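Local structure of apicoplast TIC22, putative (Plasmodium falciparum 3D7, 4E6Z) at residues P78-T83 with L104-A109; Q98-F103 with I164-I169; N111-M116 with G126-H131; L168-R173 with L190-F195. The protein acts as an essential chaperone required for protein import into the apicoplast, the plastid of the malaria parasite. All coordinates share one frame; numbering follows the deposited sequence.

Interaction 1 (P78-T83 with L104-A109); sequences PVFLIT and LCPYDA
Pro78 and Leu104 are bridged by a water at one end of a strand-on-helix packing, in which strand 78-83 lies against the turn that leads from strand 97-103 into the start of helix 106-119; Cys105 holds the N-cap position there, its SG accepting a weak bond from Tyr107 N. The water donates to both carbonyls, lying 2.7 Å from Pro78 O and 2.6 Å from Leu104 O. Since Leu104 O also accepts from Ser263 OG, this carbonyl, just past the end of strand 97-103, has two donors. Val79 adds a looser touch, its CG2 lying 4.3 Å from Leu104 CD2. Phe80 is the main side chain of the strand here. A chi1 of -58° sets its CG beside the backbone N, 3.9 Å from Pro106 CA, and the ring receives the Pro106 ring over one face. Pro106 CB sits 3.7 Å from the ring centroid and only 6° off the normal, which defines a CH-pi contact, while Pro106 CD reaches Phe80 CE2 at 3.7 Å. Leu104 O lies near the ring plane at the edge. Tyr266 of helix 261-272 also meets the Phe80 ring, with the planes nearly perpendicular, so that the C-terminal helix joins this core. Further along the strand, Ile82 extends toward the first turn, where its CD1 presses on Ala109 CB at 3.5 Å, closer than ordinary carbon contact.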
# COMPACT_ATOMS: atom_id res chain seq x y z
N PRO A 78 -6.34 0.62 1.60
CA PRO A 78 -6.31 2.02 2.04
C PRO A 78 -5.04 2.72 1.57
O PRO A 78 -3.98 2.10 1.50
CB PRO A 78 -6.30 1.92 3.57
CG PRO A 78 -6.75 0.52 3.87
CD PRO A 78 -6.24 -0.30 2.74
N VAL A 79 -5.16 4.01 1.25
CA VAL A 79 -4.01 4.85 0.94
C VAL A 79 -4.16 6.16 1.72
O VAL A 79 -5.27 6.68 1.88
CB VAL A 79 -3.90 5.15 -0.56
CG1 VAL A 79 -2.75 6.13 -0.83
CG2 VAL A 79 -3.73 3.87 -1.34
N PHE A 80 -3.04 6.70 2.20
CA PHE A 80 -3.10 7.84 3.10
C PHE A 80 -2.36 9.06 2.57
O PHE A 80 -1.27 8.96 2.01
CB PHE A 80 -2.57 7.46 4.48
CG PHE A 80 -3.32 6.32 5.11
CD1 PHE A 80 -4.41 6.55 5.93
CD2 PHE A 80 -2.94 5.01 4.84
CE1 PHE A 80 -5.10 5.49 6.50
CE2 PHE A 80 -3.64 3.95 5.40
CZ PHE A 80 -4.72 4.20 6.23
N LEU A 81 -2.98 10.23 2.75
CA LEU A 81 -2.38 11.49 2.35
C LEU A 81 -2.43 12.47 3.51
O LEU A 81 -3.22 12.32 4.44
CB LEU A 81 -3.10 12.09 1.15
CG LEU A 81 -3.07 11.36 -0.20
CD1 LEU A 81 -4.18 10.33 -0.25
CD2 LEU A 81 -3.24 12.34 -1.33
N ILE A 82 -1.57 13.48 3.46
CA ILE A 82 -1.62 14.56 4.43
C ILE A 82 -2.32 15.73 3.75
O ILE A 82 -1.99 16.10 2.63
CB ILE A 82 -0.22 14.95 4.94
CG1 ILE A 82 0.37 13.84 5.80
CG2 ILE A 82 -0.29 16.23 5.76
CD1 ILE A 82 0.65 12.56 5.06
N THR A 83 -3.32 16.30 4.42
CA THR A 83 -4.12 17.35 3.81
C THR A 83 -4.40 18.47 4.79
O THR A 83 -4.16 18.33 5.99
CB THR A 83 -5.48 16.81 3.33
OG1 THR A 83 -6.30 16.47 4.46
CG2 THR A 83 -5.30 15.57 2.45
N LEU A 104 1.08 3.96 1.63
CA LEU A 104 0.36 2.71 1.85
C LEU A 104 0.29 2.40 3.35
O LEU A 104 -0.57 1.65 3.79
CB LEU A 104 1.02 1.56 1.09
CG LEU A 104 0.62 1.48 -0.39
CD1 LEU A 104 1.66 0.74 -1.22
CD2 LEU A 104 -0.75 0.83 -0.53
N CYS A 105 1.20 3.00 4.11
CA CYS A 105 1.23 2.82 5.56
C CYS A 105 0.95 4.15 6.25
O CYS A 105 1.65 5.14 6.01
CB CYS A 105 2.58 2.26 6.02
SG CYS A 105 2.78 2.15 7.82
N PRO A 106 -0.08 4.17 7.12
CA PRO A 106 -0.56 5.41 7.75
C PRO A 106 0.49 6.01 8.69
O PRO A 106 0.47 7.21 8.93
CB PRO A 106 -1.77 4.94 8.56
CG PRO A 106 -1.49 3.48 8.83
CD PRO A 106 -0.82 2.99 7.59
N TYR A 107 1.39 5.17 9.20
CA TYR A 107 2.40 5.66 10.13
C TYR A 107 3.54 6.36 9.39
O TYR A 107 4.21 7.21 9.96
CB TYR A 107 2.91 4.52 11.02
CG TYR A 107 1.79 3.84 11.78
CD1 TYR A 107 1.12 4.50 12.81
CD2 TYR A 107 1.38 2.55 11.47
CE1 TYR A 107 0.09 3.89 13.50
CE2 TYR A 107 0.35 1.94 12.15
CZ TYR A 107 -0.29 2.61 13.17
OH TYR A 107 -1.31 2.00 13.85
N ASP A 108 3.75 5.99 8.13
CA ASP A 108 4.68 6.73 7.28
C ASP A 108 4.11 8.13 7.02
O ASP A 108 4.84 9.11 7.00
CB ASP A 108 4.90 6.01 5.95
CG ASP A 108 5.69 4.70 6.11
OD1 ASP A 108 6.12 4.37 7.23
OD2 ASP A 108 5.87 4.01 5.08
N ALA A 109 2.80 8.21 6.82
CA ALA A 109 2.12 9.50 6.62
C ALA A 109 2.19 10.35 7.88
O ALA A 109 2.49 11.54 7.81
CB ALA A 109 0.68 9.29 6.19
O HOH W 1 -2.72 0.29 3.08

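Interaction 2 (Q98-F103 with I164-I169); sequences QVCYMF and IYWKLI
Two neighbouring parallel strands of a three-stranded mixed sheet, 98-103 and 164-169, meet here in register from Val99 with Tyr165 to Phe103 with Ile169. The axes of the two segments come within 4.4 Å and cross at 28°, consistent with the usual twist of a sheet. Lys167 anchors the middle of the pair: its N donates to Cys100 O (2.8 Å) and its O accepts from Met102 N (2.8 Å). On the face of Cys100, Met102, Trp166 and Leu168, the Trp166 indole is the hub. Ile164 CG2 lies over one of its faces, toward the rim, while Cys100 CB touches CZ3 at 3.5 Å. Cys100 SG is 4.5 Å from the centroid of the six-membered ring, a sulfur-aromatic contact made obliquely. Met102, a selenomethionine, crosses Trp166 at about a right angle; the bend at chi3 (-59°) turns its CE to within 3.8 Å of Trp166 CB. On the other face, Lys167 runs beside Tyr101 with CD 3.6 Å from CE1, and Phe103 CD1 packs on Ile169 CB at 3.7 Å. Tyr101 OH bonds to Glu94 OE1 on the adjoining strand. Chemically, sulfur, selenium and carbon meet the indole on one face, where Val79 and Leu81 also pack; the other is also largely apolar, with Phe103, Ile169 and the aliphatic part of Lys167, but carries a tyrosine whose hydroxyl keeps a polar partner.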
# COMPACT_ATOMS: atom_id res chain seq x y z
N GLN A 98 5.23 19.10 -9.90
CA GLN A 98 4.42 19.21 -8.69
C GLN A 98 4.11 17.81 -8.17
O GLN A 98 3.44 17.03 -8.83
CB GLN A 98 3.11 19.95 -8.99
CG GLN A 98 3.31 21.37 -9.49
CD GLN A 98 2.00 22.03 -9.88
OE1 GLN A 98 1.33 22.64 -9.05
NE2 GLN A 98 1.62 21.89 -11.14
N VAL A 99 4.62 17.50 -6.98
CA VAL A 99 4.48 16.16 -6.43
C VAL A 99 3.61 16.09 -5.18
O VAL A 99 3.76 16.88 -4.25
CB VAL A 99 5.85 15.55 -6.10
CG1 VAL A 99 5.69 14.22 -5.39
CG2 VAL A 99 6.67 15.38 -7.37
N CYS A 100 2.70 15.12 -5.16
CA CYS A 100 1.95 14.79 -3.96
C CYS A 100 2.28 13.37 -3.51
O CYS A 100 2.54 12.49 -4.33
CB CYS A 100 0.44 14.98 -4.16
SG CYS A 100 -0.07 16.73 -4.24
N TYR A 101 2.27 13.15 -2.20
CA TYR A 101 2.68 11.88 -1.61
C TYR A 101 1.50 11.05 -1.13
O TYR A 101 0.63 11.53 -0.41
CB TYR A 101 3.65 12.13 -0.45
CG TYR A 101 4.96 12.71 -0.90
CD1 TYR A 101 5.99 11.89 -1.35
CD2 TYR A 101 5.18 14.08 -0.89
CE1 TYR A 101 7.19 12.42 -1.77
CE2 TYR A 101 6.38 14.62 -1.31
CZ TYR A 101 7.39 13.78 -1.75
OH TYR A 101 8.59 14.30 -2.16
N MSE A 102 1.48 9.78 -1.54
CA MSE A 102 0.45 8.85 -1.10
C MSE A 102 1.11 7.67 -0.40
O MSE A 102 1.98 7.02 -0.97
CB MSE A 102 -0.36 8.37 -2.30
CG MSE A 102 -0.91 9.49 -3.13
SE MSE A 102 -1.96 8.85 -4.64
CE MSE A 102 -0.60 7.79 -5.56
N PHE A 103 0.71 7.40 0.84
CA PHE A 103 1.35 6.37 1.64
C PHE A 103 0.47 5.13 1.79
O PHE A 103 -0.73 5.24 2.04
CB PHE A 103 1.71 6.92 3.02
CG PHE A 103 2.65 8.10 2.99
CD1 PHE A 103 4.02 7.92 3.08
CD2 PHE A 103 2.15 9.39 2.86
CE1 PHE A 103 4.88 9.00 3.04
CE2 PHE A 103 3.01 10.48 2.82
CZ PHE A 103 4.38 10.29 2.91
N ILE A 164 0.08 17.39 -11.52
CA ILE A 164 0.59 16.84 -10.28
C ILE A 164 1.05 15.40 -10.45
O ILE A 164 0.31 14.56 -10.97
CB ILE A 164 -0.46 16.89 -9.16
CG1 ILE A 164 -0.84 18.34 -8.84
CG2 ILE A 164 0.04 16.17 -7.91
CD1 ILE A 164 -1.91 18.48 -7.79
N TYR A 165 2.27 15.11 -10.01
CA TYR A 165 2.77 13.75 -9.99
C TYR A 165 2.43 13.08 -8.66
O TYR A 165 2.99 13.42 -7.62
CB TYR A 165 4.28 13.71 -10.24
CG TYR A 165 4.88 12.33 -10.12
CD1 TYR A 165 4.54 11.32 -11.01
CD2 TYR A 165 5.78 12.03 -9.11
CE1 TYR A 165 5.09 10.06 -10.91
CE2 TYR A 165 6.34 10.77 -8.99
CZ TYR A 165 5.98 9.78 -9.89
OH TYR A 165 6.53 8.52 -9.78
N TRP A 166 1.49 12.14 -8.70
CA TRP A 166 1.08 11.41 -7.51
C TRP A 166 2.03 10.25 -7.23
O TRP A 166 2.04 9.26 -7.94
CB TRP A 166 -0.35 10.90 -7.68
CG TRP A 166 -1.34 12.00 -7.91
CD1 TRP A 166 -1.77 12.48 -9.11
CD2 TRP A 166 -2.00 12.77 -6.90
NE1 TRP A 166 -2.67 13.50 -8.92
CE2 TRP A 166 -2.82 13.70 -7.57
CE3 TRP A 166 -1.97 12.77 -5.51
CZ2 TRP A 166 -3.62 14.62 -6.88
CZ3 TRP A 166 -2.76 13.68 -4.82
CH2 TRP A 166 -3.57 14.59 -5.51
N LYS A 167 2.83 10.40 -6.18
CA LYS A 167 3.86 9.42 -5.84
C LYS A 167 3.41 8.46 -4.74
O LYS A 167 3.13 8.88 -3.62
CB LYS A 167 5.15 10.13 -5.42
CG LYS A 167 6.27 9.22 -4.98
CD LYS A 167 7.45 10.02 -4.45
CE LYS A 167 8.16 10.77 -5.56
NZ LYS A 167 8.81 9.83 -6.53
N LEU A 168 3.34 7.18 -5.07
CA LEU A 168 2.93 6.16 -4.12
C LEU A 168 4.13 5.68 -3.30
O LEU A 168 5.16 5.32 -3.86
CB LEU A 168 2.27 4.98 -4.85
CG LEU A 168 1.69 3.83 -4.02
CD1 LEU A 168 0.52 4.29 -3.17
CD2 LEU A 168 1.27 2.69 -4.93
N ILE A 169 3.99 5.69 -1.98
CA ILE A 169 5.06 5.25 -1.08
C ILE A 169 4.71 3.96 -0.34
O ILE A 169 3.85 3.96 0.54
CB ILE A 169 5.36 6.33 -0.02
CG1 ILE A 169 5.50 7.71 -0.67
CG2 ILE A 169 6.61 5.96 0.76
CD1 ILE A 169 6.60 7.78 -1.70

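Interaction 3 (N111-M116 with G126-H131); sequences NMLNDM and GNIKIH
Met116 N donates to Met112 O at 2.9 Å, an i to i-4 bond of helix 106-119 that fixes the turn from which Met116 and Leu113 face Ile128; both methionines are selenomethionines. Across the contact itself no hydrogen bond forms, and the evidence is of carbon against carbon. Leu113 CG sits 3.5 Å from Ile128 CD1, a close carbon contact, and the two side chains overlap while pointing oppositely. Chi1 of Leu113 (176°) puts CG anti to the backbone N; in Ile128, CG1 sits between N and the carbonyl carbon (62°), and an extended chi2 (178°) carries CD1 out to Leu113 CG. The same methyl also touches, more loosely, Met116 one turn on, at CB (4.2 Å). Leu113 CD1 reaches further, coming 4.0 Å from Lys129 CA and 3.9 Å from Ile130 CD1, where the side chains meet at a slant. Lys129 points the other way and its NZ bonds to Ser87 OG. The patch is small, burying 206 Å² in total. It joins the middle of helix 106-119 to the start of strand 129-134, which runs antiparallel to strand 78-83 through bonds from Lys129 to Thr83 and from His131 to Leu81; Ile117 and Tyr90 also touch Ile128, while Ile130 reaches Ala109 on the helix and Phe80 on the strand.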
# COMPACT_ATOMS: atom_id res chain seq x y z
N ASN A 111 4.41 10.23 10.05
CA ASN A 111 5.79 10.67 10.17
C ASN A 111 6.06 11.93 9.36
O ASN A 111 6.77 12.82 9.80
CB ASN A 111 6.76 9.56 9.74
CG ASN A 111 8.19 10.06 9.64
OD1 ASN A 111 8.81 10.42 10.64
ND2 ASN A 111 8.72 10.09 8.42
N MSE A 112 5.49 12.00 8.15
CA MSE A 112 5.69 13.17 7.31
C MSE A 112 4.95 14.38 7.88
O MSE A 112 5.49 15.48 7.91
CB MSE A 112 5.25 12.91 5.88
CG MSE A 112 5.65 14.02 4.93
SE MSE A 112 4.87 13.90 3.15
CE MSE A 112 3.01 14.04 3.63
N LEU A 113 3.73 14.15 8.34
CA LEU A 113 2.96 15.18 9.03
C LEU A 113 3.76 15.71 10.21
O LEU A 113 3.86 16.92 10.42
CB LEU A 113 1.62 14.62 9.50
CG LEU A 113 0.71 15.55 10.32
CD1 LEU A 113 -0.76 15.25 10.06
CD2 LEU A 113 1.03 15.45 11.80
N ASN A 114 4.34 14.80 10.99
CA ASN A 114 5.15 15.20 12.14
C ASN A 114 6.36 16.04 11.73
O ASN A 114 6.73 16.97 12.43
CB ASN A 114 5.59 13.96 12.93
CG ASN A 114 4.44 13.31 13.68
OD1 ASN A 114 3.42 13.95 13.95
ND2 ASN A 114 4.61 12.04 14.03
N ASP A 115 6.97 15.70 10.59
CA ASP A 115 8.10 16.46 10.08
C ASP A 115 7.68 17.87 9.64
O ASP A 115 8.43 18.83 9.78
CB ASP A 115 8.75 15.73 8.90
CG ASP A 115 9.67 14.60 9.34
OD1 ASP A 115 9.96 14.50 10.55
OD2 ASP A 115 10.10 13.82 8.47
N MSE A 116 6.48 17.97 9.09
CA MSE A 116 5.96 19.26 8.67
C MSE A 116 5.72 20.17 9.86
O MSE A 116 6.15 21.31 9.87
CB MSE A 116 4.68 19.07 7.85
CG MSE A 116 4.94 18.38 6.53
SE MSE A 116 3.33 17.73 5.65
CE MSE A 116 4.13 17.08 4.01
N GLY A 126 -2.31 22.88 13.54
CA GLY A 126 -3.76 23.02 13.55
C GLY A 126 -4.38 23.01 12.16
O GLY A 126 -5.60 23.11 12.02
N ASN A 127 -3.54 22.87 11.14
CA ASN A 127 -4.00 22.94 9.75
C ASN A 127 -3.79 21.66 8.95
O ASN A 127 -4.03 21.64 7.74
CB ASN A 127 -3.30 24.09 9.02
CG ASN A 127 -3.44 25.41 9.74
OD1 ASN A 127 -4.51 25.75 10.25
ND2 ASN A 127 -2.35 26.18 9.79
N ILE A 128 -3.35 20.59 9.60
CA ILE A 128 -3.10 19.35 8.85
C ILE A 128 -3.64 18.08 9.51
O ILE A 128 -3.71 17.96 10.73
CB ILE A 128 -1.61 19.18 8.48
CG1 ILE A 128 -0.74 19.09 9.72
CG2 ILE A 128 -1.15 20.32 7.59
CD1 ILE A 128 0.72 18.87 9.38
N LYS A 129 -4.02 17.13 8.66
CA LYS A 129 -4.58 15.87 9.13
C LYS A 129 -4.23 14.77 8.14
O LYS A 129 -3.74 15.04 7.04
CB LYS A 129 -6.11 15.97 9.24
CG LYS A 129 -6.81 15.99 7.89
CD LYS A 129 -8.31 15.86 8.02
CE LYS A 129 -8.93 15.51 6.67
NZ LYS A 129 -10.15 16.33 6.39
N ILE A 130 -4.50 13.53 8.53
CA ILE A 130 -4.33 12.39 7.65
C ILE A 130 -5.67 12.12 6.98
O ILE A 130 -6.71 12.10 7.63
CB ILE A 130 -3.91 11.14 8.43
CG1 ILE A 130 -2.65 11.42 9.26
CG2 ILE A 130 -3.70 9.95 7.48
CD1 ILE A 130 -1.42 11.73 8.44
N HIS A 131 -5.64 11.94 5.67
CA HIS A 131 -6.86 11.65 4.92
C HIS A 131 -6.71 10.34 4.15
O HIS A 131 -5.65 10.05 3.60
CB HIS A 131 -7.19 12.80 3.98
CG HIS A 131 -8.44 12.58 3.19
ND1 HIS A 131 -9.67 12.39 3.79
CD2 HIS A 131 -8.67 12.55 1.86
CE1 HIS A 131 -10.59 12.22 2.86
NE2 HIS A 131 -10.01 12.32 1.67

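Interaction 4 (L168-R173 with L190-F195); sequences LISSKR and LMYPVF
The Tyr192 ring presents its edge to Leu168: the carbonyl carbon of Leu168 lies in the ring plane, and Leu168 O sits near that plane, 3.4 Å from CE1. The leucine side chain runs obliquely past the same ring, its CD2 3.6 Å from Tyr192 CE1, so one ring corner meets both the backbone and the branch of Leu168. A third approach is oblique, from Ser170 OG, which is 3.2 Å from Tyr192 CD1. The serine oxygen stands beside its own backbone N (chi1 -72°), a setting that brings it to the Tyr192-Pro193 step, where it also lies 3.6 Å from Pro193 CD. No direct hydrogen bond joins the two segments. A water links them instead, 2.9 Å from Ser170 OG and donating to Pro193 O at 3.1 Å, which gives the serine hydroxyl a polar partner. Met243 and Val244 of helix 243-247 also pack on Tyr192, and Met243 on Leu168. Next in the chain, Ser171 takes the N-cap position and Lys172 N is held by Asp108 OD2, so the start of helix 172-179 is also tied to helix 106-119. This is a junction between two mixed sheets of this Tic22-family protein: the end of edge strand 164-169, at its turn into helix 172-179, meets the entry to strand 193-203 of the four-stranded sheet.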
# COMPACT_ATOMS: atom_id res chain seq x y z
N LEU A 168 3.34 7.18 -5.07
CA LEU A 168 2.93 6.16 -4.12
C LEU A 168 4.13 5.68 -3.30
O LEU A 168 5.16 5.32 -3.86
CB LEU A 168 2.27 4.98 -4.85
CG LEU A 168 1.69 3.83 -4.02
CD1 LEU A 168 0.52 4.29 -3.17
CD2 LEU A 168 1.27 2.69 -4.93
N ILE A 169 3.99 5.69 -1.98
CA ILE A 169 5.06 5.25 -1.08
C ILE A 169 4.71 3.96 -0.34
O ILE A 169 3.85 3.96 0.54
CB ILE A 169 5.36 6.33 -0.02
CG1 ILE A 169 5.50 7.71 -0.67
CG2 ILE A 169 6.61 5.96 0.76
CD1 ILE A 169 6.60 7.78 -1.70
N SER A 170 5.39 2.87 -0.69
CA SER A 170 5.19 1.60 0.01
C SER A 170 5.56 1.74 1.48
O SER A 170 6.33 2.61 1.85
CB SER A 170 6.01 0.48 -0.63
OG SER A 170 5.47 0.08 -1.88
N SER A 171 5.01 0.87 2.31
CA SER A 171 5.34 0.84 3.73
C SER A 171 6.85 0.76 3.92
O SER A 171 7.50 -0.14 3.39
CB SER A 171 4.68 -0.35 4.42
OG SER A 171 5.12 -0.47 5.76
N LYS A 172 7.40 1.71 4.66
CA LYS A 172 8.84 1.75 4.90
C LYS A 172 9.31 0.44 5.54
O LYS A 172 10.36 -0.09 5.18
CB LYS A 172 9.19 2.93 5.80
CG LYS A 172 10.67 3.12 6.05
CD LYS A 172 10.92 4.12 7.17
CE LYS A 172 12.39 4.46 7.29
NZ LYS A 172 12.89 5.22 6.11
N ARG A 173 8.52 -0.08 6.47
CA ARG A 173 8.87 -1.28 7.21
C ARG A 173 8.78 -2.55 6.34
O ARG A 173 9.53 -3.50 6.54
CB ARG A 173 7.97 -1.41 8.45
CG ARG A 173 8.28 -2.62 9.32
CD ARG A 173 7.29 -2.73 10.47
NE ARG A 173 5.91 -2.87 10.01
CZ ARG A 173 4.90 -3.28 10.77
NH1 ARG A 173 5.11 -3.60 12.04
NH2 ARG A 173 3.68 -3.38 10.26
N LEU A 190 13.39 -3.52 -6.49
CA LEU A 190 12.36 -3.59 -5.45
C LEU A 190 11.50 -2.32 -5.48
O LEU A 190 12.00 -1.23 -5.22
CB LEU A 190 12.98 -3.77 -4.07
CG LEU A 190 12.00 -3.67 -2.90
CD1 LEU A 190 10.92 -4.74 -3.01
CD2 LEU A 190 12.72 -3.76 -1.57
N MSE A 191 10.22 -2.48 -5.80
CA MSE A 191 9.34 -1.34 -5.99
C MSE A 191 8.20 -1.29 -4.98
O MSE A 191 8.27 -0.58 -3.97
CB MSE A 191 8.80 -1.32 -7.42
CG MSE A 191 9.72 -0.65 -8.43
SE MSE A 191 9.65 1.30 -8.37
CE MSE A 191 10.65 1.63 -6.72
N TYR A 192 7.13 -2.02 -5.27
CA TYR A 192 5.96 -2.04 -4.41
C TYR A 192 5.69 -3.45 -3.93
O TYR A 192 4.86 -4.17 -4.49
CB TYR A 192 4.74 -1.49 -5.15
CG TYR A 192 4.93 -0.08 -5.66
CD1 TYR A 192 4.65 1.01 -4.85
CD2 TYR A 192 5.40 0.16 -6.94
CE1 TYR A 192 4.82 2.31 -5.31
CE2 TYR A 192 5.58 1.45 -7.41
CZ TYR A 192 5.28 2.52 -6.59
OH TYR A 192 5.46 3.81 -7.05
N PRO A 193 6.40 -3.86 -2.86
CA PRO A 193 6.38 -5.23 -2.36
C PRO A 193 5.02 -5.72 -1.86
O PRO A 193 4.29 -5.00 -1.18
CB PRO A 193 7.39 -5.19 -1.21
CG PRO A 193 7.45 -3.75 -0.80
CD PRO A 193 7.28 -2.98 -2.07
N VAL A 194 4.69 -6.95 -2.23
CA VAL A 194 3.64 -7.71 -1.56
C VAL A 194 4.20 -9.11 -1.34
O VAL A 194 5.05 -9.56 -2.09
CB VAL A 194 2.33 -7.75 -2.38
CG1 VAL A 194 1.59 -6.42 -2.28
CG2 VAL A 194 2.62 -8.09 -3.83
N PHE A 195 3.74 -9.77 -0.28
CA PHE A 195 4.29 -11.06 0.12
C PHE A 195 3.29 -12.19 -0.07
O PHE A 195 2.08 -12.01 0.11
CB PHE A 195 4.73 -11.00 1.59
CG PHE A 195 5.66 -9.87 1.90
CD1 PHE A 195 7.03 -10.05 1.86
CD2 PHE A 195 5.16 -8.62 2.24
CE1 PHE A 195 7.89 -9.00 2.14
CE2 PHE A 195 6.02 -7.57 2.54
CZ PHE A 195 7.38 -7.76 2.49
O HOH W 2 3.53 -2.01 -1.42

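In the fold
From the N terminus, strand 78-83 opens interaction 1, which closes a short loop on 104-109 after the hairpin strands have passed. Interaction 2 opens within that loop, at 98-103, and closes only at 164-169, so the two cross; the Phe80 to Phe103 backbone bond joins them. Interaction 3 falls wholly within the span of interaction 2, following interaction 1 in series, and places helix 106-119 against strand 129-134, the partner of 78-83. Interaction 4 starts where interaction 2 ends, sharing Leu168 and Ile169, and carries the chain to the four-stranded sheet. Interactions 1 to 3 thus tie together the part built on residues 78-169, which C-terminal helix 261-272 also joins, and interaction 4 couples it to the rest.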